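Long-range contact in ACT domain protein (Streptococcus pneumoniae, PDB 1ZPV), which is of unknown function but forms a homodimer and carries an ACT domain, a module that in many relatives binds small regulatory ligands such as amino acids: residues K25-S37 with M48-L62. Residues are numbered along the deposited sequence; the frame is centred on the assembly and turned at random.
Sequences KIAELGLNIDDIS and MAVVSSDEKQDFTYL
Strands 35-37 and 48-53 approach to 4.7 Å between axes, with 168° between their N-to-C directions; Asn32-Ser52, Asp35-Val50 and Ser37-Met48 are antiparallel hydrogen-bonded pairs, Ile33-Val51 and Ile36-Ala49 non-hydrogen-bonded ones. Between Ile33 and Asp35 the register slips by one: Asp34 and Asp35 both face Val50, whose O accepts Asp34 N at 2.8 Å and, weakly, Asp35 N at 3.3 Å, the evidence for a classic beta bulge. The bulge turns the Asp34 side chain toward the partner strand, where OD2 accepts a hydrogen bond from Ser52 OG at 2.7 Å through its syn lone pair. The Ser52 chi1 of 65°, with OG between the backbone N and the carbonyl carbon, places OG beside that carboxylate. Lys5, from the neighbouring strand 4-12, forms a salt bridge to the same OD2, which should favour the charged carboxylate. On the face bearing Ile33 and Ala49, Ile26, on helix 18-28, sets CD1 against Val51 CG1 at 3.8 Å, the two side chains crossing at a slant. That helix ends in a Schellman motif: Gly30 has positive phi (67°), and Gly30 N to Ala27 O and Leu31 N to Ile26 O bond back into the last turn. A water bridges Gly30 O to Ser53 OG. Leu31 CD2 lies 4.0 Å from Ser53 CB, while Leu29 CD1 reaches Leu62 CD2 of helix 59-72 at 4.2 Å. Asp35 OD2 accepts from Asp42 N of the second subunit, so the bulged strand also lies at a contact between subunits. Helices packed on one face of an antiparallel sheet of order 2-3-1-4 define the βαββαβ ACT fold, whose second and third strands (32-41 and 44-53) form the hairpin joined here.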
# COMPACT_ATOMS: atom_id res chain seq x y z
N LYS C 25 -8.83 0.17 -22.66
CA LYS C 25 -7.73 1.04 -23.15
C LYS C 25 -6.42 0.26 -23.40
O LYS C 25 -5.75 0.45 -24.44
CB LYS C 25 -7.45 2.16 -22.13
CG LYS C 25 -6.45 3.21 -22.63
CD LYS C 25 -6.96 3.91 -23.87
CE LYS C 25 -5.99 4.98 -24.33
NZ LYS C 25 -6.58 5.72 -25.48
N ILE C 26 -6.06 -0.60 -22.45
CA ILE C 26 -4.87 -1.47 -22.61
C ILE C 26 -4.95 -2.32 -23.90
O ILE C 26 -3.99 -2.39 -24.67
CB ILE C 26 -4.68 -2.35 -21.35
CG1 ILE C 26 -4.36 -1.51 -20.11
CG2 ILE C 26 -3.62 -3.42 -21.55
CD1 ILE C 26 -4.42 -2.37 -18.83
N ALA C 27 -6.10 -2.95 -24.15
CA ALA C 27 -6.31 -3.72 -25.38
C ALA C 27 -6.28 -2.82 -26.66
O ALA C 27 -5.69 -3.21 -27.66
CB ALA C 27 -7.62 -4.51 -25.30
N GLU C 28 -6.87 -1.62 -26.60
CA GLU C 28 -6.84 -0.67 -27.73
C GLU C 28 -5.41 -0.30 -28.11
O GLU C 28 -5.06 -0.16 -29.30
CB GLU C 28 -7.66 0.61 -27.44
CG GLU C 28 -7.50 1.75 -28.51
CD GLU C 28 -7.53 3.17 -27.88
OE1 GLU C 28 -8.64 3.74 -27.76
OE2 GLU C 28 -6.46 3.71 -27.51
N LEU C 29 -4.56 -0.19 -27.10
CA LEU C 29 -3.15 0.10 -27.30
C LEU C 29 -2.33 -1.11 -27.73
O LEU C 29 -1.12 -0.98 -27.89
CB LEU C 29 -2.57 0.69 -26.01
CG LEU C 29 -3.06 2.13 -25.69
CD1 LEU C 29 -2.66 2.42 -24.28
CD2 LEU C 29 -2.56 3.25 -26.63
N GLY C 30 -3.01 -2.25 -27.89
CA GLY C 30 -2.42 -3.52 -28.29
C GLY C 30 -1.47 -4.11 -27.26
O GLY C 30 -0.53 -4.84 -27.63
N LEU C 31 -1.71 -3.82 -25.97
CA LEU C 31 -0.85 -4.34 -24.91
C LEU C 31 -1.48 -5.60 -24.28
O LEU C 31 -2.72 -5.72 -24.24
CB LEU C 31 -0.54 -3.29 -23.85
CG LEU C 31 -0.00 -1.93 -24.32
CD1 LEU C 31 0.02 -0.96 -23.14
CD2 LEU C 31 1.38 -2.10 -24.93
N ASN C 32 -0.64 -6.54 -23.87
CA ASN C 32 -1.11 -7.71 -23.09
C ASN C 32 -1.26 -7.43 -21.58
O ASN C 32 -0.38 -6.81 -21.01
CB ASN C 32 -0.11 -8.86 -23.26
CG ASN C 32 0.10 -9.20 -24.69
OD1 ASN C 32 -0.85 -9.51 -25.41
ND2 ASN C 32 1.35 -9.12 -25.14
N ILE C 33 -2.31 -7.93 -20.94
CA ILE C 33 -2.38 -7.95 -19.48
C ILE C 33 -1.80 -9.26 -18.93
O ILE C 33 -2.46 -10.31 -18.95
CB ILE C 33 -3.85 -7.80 -19.00
CG1 ILE C 33 -4.49 -6.55 -19.62
CG2 ILE C 33 -3.93 -7.83 -17.42
CD1 ILE C 33 -6.02 -6.37 -19.25
N ASP C 34 -0.56 -9.21 -18.43
CA ASP C 34 0.06 -10.38 -17.80
C ASP C 34 -0.50 -10.68 -16.42
O ASP C 34 -0.53 -11.84 -15.98
CB ASP C 34 1.56 -10.15 -17.73
CG ASP C 34 2.16 -9.95 -19.11
OD1 ASP C 34 1.89 -10.79 -19.97
OD2 ASP C 34 2.85 -8.95 -19.34
N ASP C 35 -0.92 -9.63 -15.71
CA ASP C 35 -1.51 -9.81 -14.38
C ASP C 35 -2.27 -8.55 -14.01
O ASP C 35 -1.98 -7.45 -14.53
CB ASP C 35 -0.45 -10.10 -13.30
CG ASP C 35 -1.03 -10.91 -12.11
OD1 ASP C 35 -2.27 -11.03 -12.03
OD2 ASP C 35 -0.23 -11.38 -11.25
N ILE C 36 -3.23 -8.71 -13.12
CA ILE C 36 -4.11 -7.59 -12.71
C ILE C 36 -4.61 -7.86 -11.30
O ILE C 36 -4.71 -9.04 -10.85
CB ILE C 36 -5.26 -7.39 -13.74
CG1 ILE C 36 -5.98 -6.03 -13.58
CG2 ILE C 36 -6.27 -8.59 -13.74
CD1 ILE C 36 -6.92 -5.72 -14.71
N SER C 37 -4.90 -6.78 -10.58
CA SER C 37 -5.49 -6.87 -9.27
C SER C 37 -6.21 -5.56 -8.99
O SER C 37 -5.87 -4.52 -9.56
CB SER C 37 -4.40 -7.14 -8.23
OG SER C 37 -4.94 -7.42 -6.94
N MSE C 48 -4.13 -2.44 -10.18
CA MSE C 48 -2.79 -2.47 -10.71
C MSE C 48 -2.72 -3.56 -11.75
O MSE C 48 -3.41 -4.59 -11.62
CB MSE C 48 -1.80 -2.67 -9.57
CG MSE C 48 -1.69 -1.42 -8.68
SE MSE C 48 -0.26 -1.51 -7.40
CE MSE C 48 0.06 0.28 -7.07
N ALA C 49 -1.94 -3.31 -12.81
CA ALA C 49 -1.82 -4.26 -13.90
C ALA C 49 -0.39 -4.27 -14.41
O ALA C 49 0.27 -3.22 -14.47
CB ALA C 49 -2.77 -3.95 -15.06
N VAL C 50 0.07 -5.45 -14.76
CA VAL C 50 1.37 -5.60 -15.40
C VAL C 50 1.03 -5.93 -16.83
O VAL C 50 0.27 -6.88 -17.09
CB VAL C 50 2.24 -6.71 -14.75
CG1 VAL C 50 3.46 -7.09 -15.67
CG2 VAL C 50 2.75 -6.27 -13.38
N VAL C 51 1.60 -5.14 -17.73
CA VAL C 51 1.27 -5.21 -19.15
C VAL C 51 2.58 -5.41 -19.92
O VAL C 51 3.68 -5.12 -19.41
CB VAL C 51 0.49 -3.91 -19.59
CG1 VAL C 51 -0.89 -3.81 -18.79
CG2 VAL C 51 1.36 -2.64 -19.38
N SER C 52 2.47 -5.94 -21.13
CA SER C 52 3.65 -6.15 -21.98
C SER C 52 3.28 -6.10 -23.45
O SER C 52 2.08 -6.19 -23.84
CB SER C 52 4.32 -7.49 -21.64
OG SER C 52 3.45 -8.57 -21.97
N SER C 53 4.31 -5.93 -24.27
CA SER C 53 4.18 -6.00 -25.72
C SER C 53 5.41 -6.70 -26.28
O SER C 53 6.49 -6.60 -25.70
CB SER C 53 4.11 -4.60 -26.31
OG SER C 53 3.93 -4.64 -27.73
N ASP C 54 5.27 -7.34 -27.43
CA ASP C 54 6.44 -7.86 -28.15
C ASP C 54 7.15 -6.80 -29.00
O ASP C 54 8.18 -7.09 -29.61
CB ASP C 54 6.12 -9.15 -28.93
CG ASP C 54 5.30 -8.93 -30.18
OD1 ASP C 54 4.91 -7.78 -30.48
OD2 ASP C 54 5.03 -9.93 -30.89
N GLU C 55 6.59 -5.59 -29.05
CA GLU C 55 7.21 -4.45 -29.73
C GLU C 55 7.63 -3.42 -28.69
O GLU C 55 6.96 -3.27 -27.66
CB GLU C 55 6.24 -3.79 -30.70
CG GLU C 55 5.04 -4.64 -31.03
CD GLU C 55 4.91 -4.94 -32.50
OE1 GLU C 55 5.95 -4.84 -33.21
OE2 GLU C 55 3.78 -5.29 -32.93
N LYS C 56 8.73 -2.71 -28.96
CA LYS C 56 9.14 -1.59 -28.11
C LYS C 56 8.06 -0.53 -28.21
O LYS C 56 7.43 -0.38 -29.28
CB LYS C 56 10.49 -1.01 -28.57
CG LYS C 56 11.67 -2.01 -28.46
CD LYS C 56 12.00 -2.29 -27.00
CE LYS C 56 13.15 -3.27 -26.83
NZ LYS C 56 13.17 -3.77 -25.44
N GLN C 57 7.82 0.16 -27.10
CA GLN C 57 6.81 1.20 -27.01
C GLN C 57 7.48 2.52 -26.67
O GLN C 57 8.70 2.57 -26.38
CB GLN C 57 5.73 0.84 -25.95
CG GLN C 57 4.99 -0.47 -26.22
CD GLN C 57 4.17 -0.40 -27.48
OE1 GLN C 57 3.54 0.62 -27.73
NE2 GLN C 57 4.22 -1.45 -28.30
N ASP C 58 6.70 3.60 -26.71
CA ASP C 58 7.20 4.90 -26.42
C ASP C 58 6.54 5.32 -25.11
O ASP C 58 5.38 5.68 -25.11
CB ASP C 58 6.84 5.88 -27.55
CG ASP C 58 7.24 7.30 -27.27
OD1 ASP C 58 8.03 7.52 -26.32
OD2 ASP C 58 6.73 8.20 -27.95
N PHE C 59 7.26 5.24 -23.99
CA PHE C 59 6.68 5.60 -22.69
C PHE C 59 6.32 7.07 -22.57
O PHE C 59 5.50 7.42 -21.74
CB PHE C 59 7.56 5.14 -21.50
CG PHE C 59 7.43 3.69 -21.22
CD1 PHE C 59 6.47 3.22 -20.32
CD2 PHE C 59 8.19 2.77 -21.93
CE1 PHE C 59 6.31 1.84 -20.12
CE2 PHE C 59 8.05 1.39 -21.74
CZ PHE C 59 7.11 0.92 -20.83
N THR C 60 6.94 7.93 -23.39
CA THR C 60 6.56 9.34 -23.35
C THR C 60 5.11 9.45 -23.78
O THR C 60 4.31 10.08 -23.10
CB THR C 60 7.44 10.19 -24.24
OG1 THR C 60 8.81 9.91 -23.88
CG2 THR C 60 7.13 11.68 -24.08
N TYR C 61 4.79 8.82 -24.90
CA TYR C 61 3.42 8.78 -25.41
C TYR C 61 2.47 8.06 -24.46
O TYR C 61 1.38 8.59 -24.14
CB TYR C 61 3.38 8.14 -26.81
CG TYR C 61 1.98 7.92 -27.30
CD1 TYR C 61 1.10 9.00 -27.53
CD2 TYR C 61 1.50 6.64 -27.50
CE1 TYR C 61 -0.22 8.78 -27.97
CE2 TYR C 61 0.20 6.42 -27.90
CZ TYR C 61 -0.64 7.49 -28.15
OH TYR C 61 -1.93 7.20 -28.56
N LEU C 62 2.87 6.89 -23.98
CA LEU C 62 1.97 6.09 -23.10
C LEU C 62 1.59 6.78 -21.79
O LEU C 62 0.43 6.68 -21.31
CB LEU C 62 2.54 4.69 -22.80
CG LEU C 62 2.73 3.77 -24.02
CD1 LEU C 62 3.53 2.52 -23.61
CD2 LEU C 62 1.40 3.37 -24.72
O HOH W 1 1.71 -4.77 -28.87